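Local coordinates for BH2851 (Bacillus halodurans, PDB 2GFG), which is of unknown function but, as a CYTH-domain protein and putative adenylate cyclase, probably acts on a triphosphate-containing substrate within an antiparallel barrel, at residues A88-A91 / L92-H96; G155-E158 / E159-T162; F165-I168 / L169-S173. One frame throughout, in Å; residues are numbered along the deposited sequence. Where two conformers were deposited one is given.

How the interactions relate
The three contacts are all local, each between residues three to five apart, along a helix or at its end. Interaction 2 and interaction 3 share helix 158-171, which follows the last barrel strand, 146-155: residues 155-162 run from the strand's end through the N-cap into the first turn, and residues 165-173 form its last turns and C-terminal end. Their centres lie 15 Å apart. Interaction 1 belongs to another helix, 85-94, on the opposite side of the chain's centre, with centres 36 Å from interaction 2 and 42 Å from interaction 3. All three sit 18 to 22 Å from the centre of the chain. The only bound group among them is an ethanediol at interaction 2, probably from the crystallisation liquor.

Interaction 1 of 3, residues A88-A91 / L92-H96; sequences AKLA and LESAH
Leu90 O takes two bonds from Ser94 where helix 85-94 runs out. Ser94 OG donates to Leu90 O at 2.7 Å and Ser94 N to the same Leu90 O at 2.9 Å, so one residue grips a single oxygen twice. The amide comes from above the carbonyl plane, 35° out of it, whereas the hydroxyl is tilted by only 16°. With chi1 at 62°, Ser94 OG sits between its own backbone N and carbonyl carbon, which folds it back onto the preceding turn. His96 N adds a weak third bond to Leu90 O, and in one of its two conformers His96 ND1 appears to donate to Ser94 OG. Replacing Ser94 by an alanine removes the hydroxyl and is likely to cost Leu90 O its second grip at the helix end, leaving the amide as its one strong donor within these segments.

Among the backbone bonds, Glu93 N meets Lys89 O at 2.8 Å, and Leu92 N reaches Ala88 O at 2.9 Å. Ala95, with positive phi, turns the chain out of the helix and keeps a weak bond to Ala91 O.

The charged pair is looser. Lys89 NZ and Glu93 OE1 form a long salt bridge of 3.8 Å, while the aliphatic part packs closer, Lys89 CG lying 3.4 Å from the carboxylate carbon CD of Glu93.

Leu92 CG lies against the backbone oxygen Ala88 O, 3.2 Å away. The Leu92 side chain also packs on His39 and Phe41, seating helix 85-94 against barrel strand 34-42.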
ATOM      1  N   ALA A  88      18.445   0.360  -2.126  1.00 45.29           N
ATOM      2  CA  ALA A  88      17.437   0.597  -1.093  1.00 46.34           C
ATOM      3  C   ALA A  88      18.043   1.323   0.122  1.00 46.55           C
ATOM      4  O   ALA A  88      17.476   2.294   0.622  1.00 47.48           O
ATOM      5  CB  ALA A  88      16.805  -0.733  -0.655  1.00 46.94           C
ATOM      6  N   LYS A  89      19.209   0.859   0.559  1.00 45.52           N
ATOM      7  CA  LYS A  89      19.896   1.444   1.720  1.00 46.06           C
ATOM      8  C   LYS A  89      20.356   2.892   1.450  1.00 45.72           C
ATOM      9  O   LYS A  89      20.185   3.772   2.302  1.00 45.40           O
ATOM     10  CB  LYS A  89      21.084   0.566   2.131  1.00 46.25           C
ATOM     11  CG  LYS A  89      21.679   0.918   3.495  1.00 50.34           C
ATOM     12  CD  LYS A  89      22.340  -0.301   4.173  1.00 51.33           C
ATOM     13  CE  LYS A  89      23.704  -0.607   3.600  1.00 51.83           C
ATOM     14  NZ  LYS A  89      24.773   0.214   4.239  1.00 53.73           N
ATOM     15  N   LEU A  90      20.936   3.127   0.266  1.00 45.50           N
ATOM     16  CA  LEU A  90      21.329   4.496  -0.160  1.00 45.79           C
ATOM     17  C   LEU A  90      20.150   5.458  -0.146  1.00 45.48           C
ATOM     18  O   LEU A  90      20.280   6.591   0.296  1.00 45.14           O
ATOM     19  CB  LEU A  90      21.946   4.478  -1.560  1.00 45.89           C
ATOM     20  CG  LEU A  90      23.431   4.204  -1.618  1.00 46.36           C
ATOM     21  CD1 LEU A  90      23.833   3.805  -3.006  1.00 46.78           C
ATOM     22  CD2 LEU A  90      24.237   5.444  -1.138  1.00 47.43           C
ATOM     23  N   ALA A  91      19.012   5.004  -0.670  1.00 45.58           N
ATOM     24  CA  ALA A  91      17.785   5.812  -0.693  1.00 46.48           C
ATOM     25  C   ALA A  91      17.298   6.109   0.720  1.00 47.24           C
ATOM     26  O   ALA A  91      17.002   7.256   1.052  1.00 48.54           O
ATOM     27  CB  ALA A  91      16.691   5.096  -1.494  1.00 46.18           C
ATOM     28  N   LEU A  92      17.272   5.074   1.562  1.00 47.40           N
ATOM     29  CA  LEU A  92      16.796   5.200   2.945  1.00 48.15           C
ATOM     30  C   LEU A  92      17.700   6.061   3.811  1.00 47.60           C
ATOM     31  O   LEU A  92      17.218   6.884   4.565  1.00 47.33           O
ATOM     32  CB  LEU A  92      16.649   3.810   3.591  1.00 48.58           C
ATOM     33  CG  LEU A  92      15.524   2.944   3.025  1.00 52.08           C
ATOM     34  CD1 LEU A  92      15.761   1.445   3.344  1.00 54.64           C
ATOM     35  CD2 LEU A  92      14.209   3.389   3.543  1.00 53.12           C
ATOM     36  N   GLU A  93      19.019   5.880   3.673  1.00 47.40           N
ATOM     37  CA  GLU A  93      19.995   6.540   4.575  1.00 47.62           C
ATOM     38  C   GLU A  93      20.438   7.929   4.109  1.00 47.68           C
ATOM     39  O   GLU A  93      20.747   8.793   4.942  1.00 47.21           O
ATOM     40  CB  GLU A  93      21.225   5.647   4.766  1.00 47.81           C
ATOM     41  CG  GLU A  93      20.922   4.333   5.486  1.00 50.42           C
ATOM     42  CD  GLU A  93      22.162   3.434   5.666  1.00 53.34           C
ATOM     43  OE1 GLU A  93      23.169   3.620   4.930  1.00 51.17           O
ATOM     44  OE2 GLU A  93      22.108   2.524   6.522  1.00 54.57           O
ATOM     45  N   SER A  94      20.525   8.131   2.790  1.00 48.00           N
ATOM     46  CA  SER A  94      21.105   9.373   2.243  1.00 48.43           C
ATOM     47  C   SER A  94      20.254  10.039   1.138  1.00 48.79           C
ATOM     48  O   SER A  94      20.731  10.936   0.448  1.00 49.63           O
ATOM     49  CB  SER A  94      22.517   9.090   1.716  1.00 48.27           C
ATOM     50  OG  SER A  94      22.485   8.155   0.658  1.00 48.42           O
ATOM     51  N   ALA A  95      18.995   9.610   0.995  1.00 49.41           N
ATOM     52  CA  ALA A  95      18.070  10.189  -0.012  1.00 49.67           C
ATOM     53  C   ALA A  95      18.611  10.165  -1.483  1.00 50.42           C
ATOM     54  O   ALA A  95      18.217  11.012  -2.307  1.00 51.85           O
ATOM     55  CB  ALA A  95      17.671  11.620   0.393  1.00 49.75           C
ATOM     56  N   HIS A  96      19.514   9.203  -1.793  1.00 49.57           N
ATOM     57  CA  HIS A  96      20.019   9.026  -3.157  0.50 48.95           C
ATOM     58  C   HIS A  96      19.250   7.893  -3.841  1.00 49.25           C
ATOM     59  O   HIS A  96      19.381   6.725  -3.459  1.00 48.86           O
ATOM     60  CB  HIS A  96      21.516   8.725  -3.144  0.50 48.65           C
ATOM     61  CG  HIS A  96      22.351   9.843  -2.596  0.50 47.97           C
ATOM     62  ND1 HIS A  96      23.048   9.741  -1.409  0.50 48.04           N
ATOM     63  CD2 HIS A  96      22.583  11.095  -3.060  0.50 49.57           C
ATOM     64  CE1 HIS A  96      23.680  10.877  -1.172  0.50 48.03           C
ATOM     65  NE2 HIS A  96      23.414  11.716  -2.158  0.50 48.07           N
TER

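Interaction 2 of 3, residues G155-E158 / E159-T162; sequences GTSE and EHAT. With EDO (1,2-ethanediol), chain I.
Ser157 is the N-cap of helix 158-171, its hydroxyl accepting from the amide of His160 as the chain leaves barrel strand 146-155. Ser157 OG accepts from His160 N at 3.2 Å with an N-H...O angle of 155°. A chi1 of 77° stations OG between the backbone N and carbonyl carbon, turned over the first helical turn and 3.2 Å from His160 CB. The backbone follows at once, Ala161 N donating to Ser157 O at 2.9 Å.

At the next residue, Glu158 O is gripped twice by Thr162: OG1 donates at 2.8 Å and N at 3.2 Å, reaching the carbonyl from opposite faces of its plane. At the strand end, Gly155 CA comes to 4.1 Å from Ala161 CB, which is directed back toward the loop and also touches Ile8 of strand 4-14.

An ethanediol, probably left from crystallisation, lies beside the turn. Its O2 accepts from Thr156 N at 2.8 Å, its C1 sits over one face of the His160 imidazole, and it is also hydrogen-bonded to Thr164 OG1.

Arg10 NH2 forms a salt bridge with Glu158 OE1 and a hydrogen bond with Thr162 OG1. The first-turn carboxylate is thus balanced by a cation and lies near the helix N-terminus, whose partial positive charge would probably also favour its ionised form.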
ATOM      1  N   GLY A 155      -9.626  -5.223  -7.466  1.00 47.71           N
ATOM      2  CA  GLY A 155     -10.468  -5.497  -8.631  1.00 48.68           C
ATOM      3  C   GLY A 155      -9.785  -5.212  -9.958  1.00 49.82           C
ATOM      4  O   GLY A 155      -8.638  -4.732  -9.998  1.00 49.83           O
ATOM      5  N   THR A 156     -10.495  -5.538 -11.044  1.00 51.12           N
ATOM      6  CA  THR A 156     -10.027  -5.288 -12.429  1.00 52.20           C
ATOM      7  C   THR A 156     -10.825  -4.139 -13.105  1.00 52.34           C
ATOM      8  O   THR A 156     -10.334  -3.507 -14.048  1.00 52.92           O
ATOM      9  CB  THR A 156     -10.109  -6.584 -13.313  1.00 53.11           C
ATOM     10  OG1 THR A 156      -9.602  -6.313 -14.630  1.00 55.23           O
ATOM     11  CG2 THR A 156     -11.558  -7.118 -13.417  1.00 53.43           C
ATOM     12  N   SER A 157     -12.075  -3.939 -12.667  1.00 50.99           N
ATOM     13  CA  SER A 157     -12.878  -2.783 -13.091  1.00 50.58           C
ATOM     14  C   SER A 157     -13.508  -2.116 -11.867  1.00 50.55           C
ATOM     15  O   SER A 157     -13.836  -2.789 -10.884  1.00 48.41           O
ATOM     16  CB  SER A 157     -13.962  -3.200 -14.093  1.00 50.40           C
ATOM     17  OG  SER A 157     -15.055  -3.823 -13.453  1.00 49.20           O
ATOM     18  N   GLU A 158     -13.654  -0.787 -11.931  1.00 51.24           N
ATOM     19  CA  GLU A 158     -14.216   0.003 -10.815  1.00 52.06           C
ATOM     20  C   GLU A 158     -15.644  -0.450 -10.475  1.00 52.10           C
ATOM     21  O   GLU A 158     -16.002  -0.568  -9.302  1.00 52.20           O
ATOM     22  CB  GLU A 158     -14.221   1.508 -11.164  1.00 53.12           C
ATOM     23  CG  GLU A 158     -12.790   2.141 -11.431  1.00 54.47           C
ATOM     24  CD  GLU A 158     -12.004   2.454 -10.149  1.00 56.65           C
ATOM     25  OE1 GLU A 158     -12.566   2.352  -9.049  1.00 60.26           O
ATOM     26  OE2 GLU A 158     -10.825   2.834 -10.259  1.00 59.21           O
ATOM     27  N   GLU A 159     -16.441  -0.716 -11.518  1.00 51.88           N
ATOM     28  CA  GLU A 159     -17.849  -1.130 -11.359  1.00 52.59           C
ATOM     29  C   GLU A 159     -17.982  -2.482 -10.653  1.00 52.35           C
ATOM     30  O   GLU A 159     -18.737  -2.614  -9.690  1.00 52.24           O
ATOM     31  CB  GLU A 159     -18.542  -1.202 -12.730  1.00 52.77           C
ATOM     32  CG  GLU A 159     -18.749   0.169 -13.417  1.00 56.26           C
ATOM     33  CD  GLU A 159     -20.018   0.889 -12.949  1.00 59.62           C
ATOM     34  OE1 GLU A 159     -20.425   0.694 -11.779  1.00 63.94           O
ATOM     35  OE2 GLU A 159     -20.605   1.652 -13.757  1.00 58.86           O
ATOM     36  N   HIS A 160     -17.254  -3.481 -11.151  1.00 52.34           N
ATOM     37  CA  HIS A 160     -17.337  -4.849 -10.610  1.00 52.46           C
ATOM     38  C   HIS A 160     -16.687  -4.946  -9.208  1.00 50.83           C
ATOM     39  O   HIS A 160     -17.148  -5.708  -8.350  1.00 51.40           O
ATOM     40  CB  HIS A 160     -16.686  -5.854 -11.577  1.00 53.63           C
ATOM     41  CG  HIS A 160     -17.339  -7.204 -11.577  1.00 58.03           C
ATOM     42  ND1 HIS A 160     -17.654  -7.884 -10.418  1.00 61.00           N
ATOM     43  CD2 HIS A 160     -17.703  -8.016 -12.600  1.00 59.40           C
ATOM     44  CE1 HIS A 160     -18.203  -9.046 -10.727  1.00 61.11           C
ATOM     45  NE2 HIS A 160     -18.243  -9.150 -12.044  1.00 61.62           N
ATOM     46  N   ALA A 161     -15.628  -4.161  -8.987  1.00 49.25           N
ATOM     47  CA  ALA A 161     -14.953  -4.098  -7.669  1.00 47.58           C
ATOM     48  C   ALA A 161     -15.890  -3.582  -6.564  1.00 45.80           C
ATOM     49  O   ALA A 161     -15.830  -4.044  -5.433  1.00 45.25           O
ATOM     50  CB  ALA A 161     -13.713  -3.227  -7.749  1.00 47.82           C
ATOM     51  N   THR A 162     -16.711  -2.583  -6.898  1.00 44.96           N
ATOM     52  CA  THR A 162     -17.717  -2.043  -5.959  1.00 44.68           C
ATOM     53  C   THR A 162     -18.749  -3.112  -5.596  1.00 43.38           C
ATOM     54  O   THR A 162     -19.046  -3.327  -4.419  1.00 42.40           O
ATOM     55  CB  THR A 162     -18.457  -0.839  -6.565  1.00 45.52           C
ATOM     56  OG1 THR A 162     -17.510   0.132  -7.001  1.00 46.64           O
ATOM     57  CG2 THR A 162     -19.414  -0.198  -5.532  1.00 46.52           C
TER
HETATM   58  C1  EDO I 504     -14.570  -8.410  -9.909  1.00 60.43           C
HETATM   59  O1  EDO I 504     -14.731  -9.653  -9.190  1.00 58.82           O
HETATM   60  C2  EDO I 504     -13.092  -7.965  -9.930  1.00 58.71           C
HETATM   61  O2  EDO I 504     -12.961  -6.573 -10.338  1.00 55.80           O

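Interaction 3 of 3, residues F165-I168 / L169-S173; sequences FQEI and LKTFS
Leu169 lies one turn beyond Phe165 and places its CG over one face of that ring, with CD1 3.9 Å from Phe165 CE2. The same methyl carbon, CD1, lies 3.8 Å from Gln166 NE2, so the isobutyl group spans two side chains of the previous turn; it also touches Thr12 of strand 4-14. Phe165 and Ile168 also touch Phe153 of strand 146-155. Lys170 contributes its amide N, bonded to Gln166 O at 3.1 Å.

Thr171 has OG1 beside its backbone N (chi1 -71°), where two oxygens of Glu167 meet it: carboxylate OE2 at 2.6 Å and backbone O at 3.0 Å. Tyr131 OH makes a weak bond to OE2.

Phe172 N donates to Ile168 O, and the ring turns its edge to that same oxygen, with CD2 3.3 Å from Ile168 O, which lies in the ring plane, and 3.9 Å from Ile168 CG2. Tyr131 touches both Ile168 and Phe172.

Ser173, with positive phi, bonds through its N to Lys170 O at 3.2 Å. Together with the bond from Ile174 N to Leu169 O, this makes a Schellman motif, with Ser173 as its C-prime residue, ending helix 158-171.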
ATOM      1  N   PHE A 165     -17.079  -5.919  -3.512  1.00 42.27           N
ATOM      2  CA  PHE A 165     -16.711  -5.490  -2.149  1.00 42.81           C
ATOM      3  C   PHE A 165     -17.932  -5.294  -1.262  1.00 42.42           C
ATOM      4  O   PHE A 165     -17.907  -5.660  -0.092  1.00 41.68           O
ATOM      5  CB  PHE A 165     -15.873  -4.216  -2.166  1.00 43.45           C
ATOM      6  CG  PHE A 165     -15.211  -3.916  -0.840  1.00 42.73           C
ATOM      7  CD1 PHE A 165     -14.235  -4.779  -0.324  1.00 43.44           C
ATOM      8  CD2 PHE A 165     -15.578  -2.790  -0.088  1.00 43.97           C
ATOM      9  CE1 PHE A 165     -13.621  -4.518   0.914  1.00 43.66           C
ATOM     10  CE2 PHE A 165     -14.975  -2.531   1.142  1.00 42.78           C
ATOM     11  CZ  PHE A 165     -13.992  -3.411   1.646  1.00 43.11           C
ATOM     12  N   GLN A 166     -18.995  -4.710  -1.817  1.00 43.72           N
ATOM     13  CA  GLN A 166     -20.262  -4.569  -1.083  1.00 43.98           C
ATOM     14  C   GLN A 166     -20.844  -5.951  -0.727  1.00 43.47           C
ATOM     15  O   GLN A 166     -21.452  -6.116   0.325  1.00 44.71           O
ATOM     16  CB  GLN A 166     -21.282  -3.748  -1.886  1.00 44.65           C
ATOM     17  CG  GLN A 166     -20.919  -2.249  -2.039  1.00 45.68           C
ATOM     18  CD  GLN A 166     -20.757  -1.539  -0.702  1.00 46.29           C
ATOM     19  OE1 GLN A 166     -21.580  -1.691   0.196  1.00 45.81           O
ATOM     20  NE2 GLN A 166     -19.679  -0.767  -0.566  1.00 45.35           N
ATOM     21  N   GLU A 167     -20.632  -6.931  -1.614  1.00 42.72           N
ATOM     22  CA  GLU A 167     -21.024  -8.326  -1.361  1.00 42.53           C
ATOM     23  C   GLU A 167     -20.219  -8.927  -0.192  1.00 41.84           C
ATOM     24  O   GLU A 167     -20.777  -9.612   0.659  1.00 41.91           O
ATOM     25  CB  GLU A 167     -20.846  -9.174  -2.642  1.00 42.68           C
ATOM     26  CG  GLU A 167     -21.163 -10.683  -2.481  1.00 46.49           C
ATOM     27  CD  GLU A 167     -19.941 -11.525  -2.094  1.00 49.12           C
ATOM     28  OE1 GLU A 167     -18.926 -11.475  -2.812  1.00 51.14           O
ATOM     29  OE2 GLU A 167     -20.034 -12.283  -1.108  1.00 51.67           O
ATOM     30  N   ILE A 168     -18.908  -8.659  -0.168  1.00 41.49           N
ATOM     31  CA  ILE A 168     -18.025  -9.122   0.932  1.00 42.09           C
ATOM     32  C   ILE A 168     -18.484  -8.554   2.284  1.00 41.95           C
ATOM     33  O   ILE A 168     -18.582  -9.285   3.265  1.00 42.01           O
ATOM     34  CB  ILE A 168     -16.522  -8.735   0.675  1.00 42.51           C
ATOM     35  CG1 ILE A 168     -15.969  -9.515  -0.511  1.00 43.83           C
ATOM     36  CG2 ILE A 168     -15.640  -9.009   1.939  1.00 41.38           C
ATOM     37  CD1 ILE A 168     -14.705  -8.916  -1.119  1.00 45.44           C
ATOM     38  N   LEU A 169     -18.781  -7.246   2.313  1.00 41.34           N
ATOM     39  CA  LEU A 169     -19.231  -6.568   3.550  1.00 41.87           C
ATOM     40  C   LEU A 169     -20.532  -7.170   4.072  1.00 41.24           C
ATOM     41  O   LEU A 169     -20.706  -7.343   5.284  1.00 40.51           O
ATOM     42  CB  LEU A 169     -19.431  -5.060   3.303  1.00 41.99           C
ATOM     43  CG  LEU A 169     -18.186  -4.243   2.925  1.00 43.56           C
ATOM     44  CD1 LEU A 169     -18.593  -2.837   2.465  1.00 42.64           C
ATOM     45  CD2 LEU A 169     -17.203  -4.174   4.075  1.00 45.41           C
ATOM     46  N   LYS A 170     -21.440  -7.480   3.150  1.00 41.17           N
ATOM     47  CA  LYS A 170     -22.734  -8.079   3.493  1.00 41.11           C
ATOM     48  C   LYS A 170     -22.562  -9.561   3.916  1.00 39.94           C
ATOM     49  O   LYS A 170     -23.040  -9.969   4.965  1.00 39.53           O
ATOM     50  CB  LYS A 170     -23.688  -7.974   2.301  1.00 41.98           C
ATOM     51  CG  LYS A 170     -25.136  -8.200   2.636  1.00 44.70           C
ATOM     52  CD  LYS A 170     -26.019  -7.967   1.419  1.00 46.87           C
ATOM     53  CE  LYS A 170     -27.494  -7.941   1.789  1.00 48.54           C
ATOM     54  NZ  LYS A 170     -27.927  -9.197   2.421  1.00 50.63           N
ATOM     55  N   THR A 171     -21.840 -10.327   3.097  1.00 39.15           N
ATOM     56  CA  THR A 171     -21.646 -11.774   3.324  1.00 39.50           C
ATOM     57  C   THR A 171     -20.979 -12.075   4.669  1.00 40.18           C
ATOM     58  O   THR A 171     -21.414 -12.985   5.404  1.00 40.03           O
ATOM     59  CB  THR A 171     -20.813 -12.407   2.177  1.00 39.05           C
ATOM     60  OG1 THR A 171     -21.606 -12.459   0.989  1.00 40.55           O
ATOM     61  CG2 THR A 171     -20.346 -13.831   2.534  1.00 38.71           C
ATOM     62  N   PHE A 172     -19.926 -11.333   4.976  1.00 40.88           N
ATOM     63  CA  PHE A 172     -19.168 -11.529   6.215  1.00 41.78           C
ATOM     64  C   PHE A 172     -19.569 -10.528   7.316  1.00 43.09           C
ATOM     65  O   PHE A 172     -18.931 -10.470   8.360  1.00 43.71           O
ATOM     66  CB  PHE A 172     -17.667 -11.445   5.914  1.00 42.71           C
ATOM     67  CG  PHE A 172     -17.201 -12.487   4.965  1.00 41.60           C
ATOM     68  CD1 PHE A 172     -16.909 -13.778   5.420  1.00 43.20           C
ATOM     69  CD2 PHE A 172     -17.167 -12.238   3.589  1.00 43.53           C
ATOM     70  CE1 PHE A 172     -16.519 -14.788   4.524  1.00 42.63           C
ATOM     71  CE2 PHE A 172     -16.769 -13.247   2.685  1.00 45.11           C
ATOM     72  CZ  PHE A 172     -16.448 -14.518   3.159  1.00 42.22           C
ATOM     73  N   SER A 173     -20.673  -9.797   7.089  1.00 43.30           N
ATOM     74  CA  SER A 173     -21.206  -8.830   8.059  1.00 44.69           C
ATOM     75  C   SER A 173     -20.115  -7.889   8.596  1.00 44.55           C
ATOM     76  O   SER A 173     -19.865  -7.822   9.805  1.00 43.07           O
ATOM     77  CB  SER A 173     -21.922  -9.559   9.201  1.00 45.13           C
ATOM     78  OG  SER A 173     -23.083 -10.225   8.718  1.00 46.60           O
TER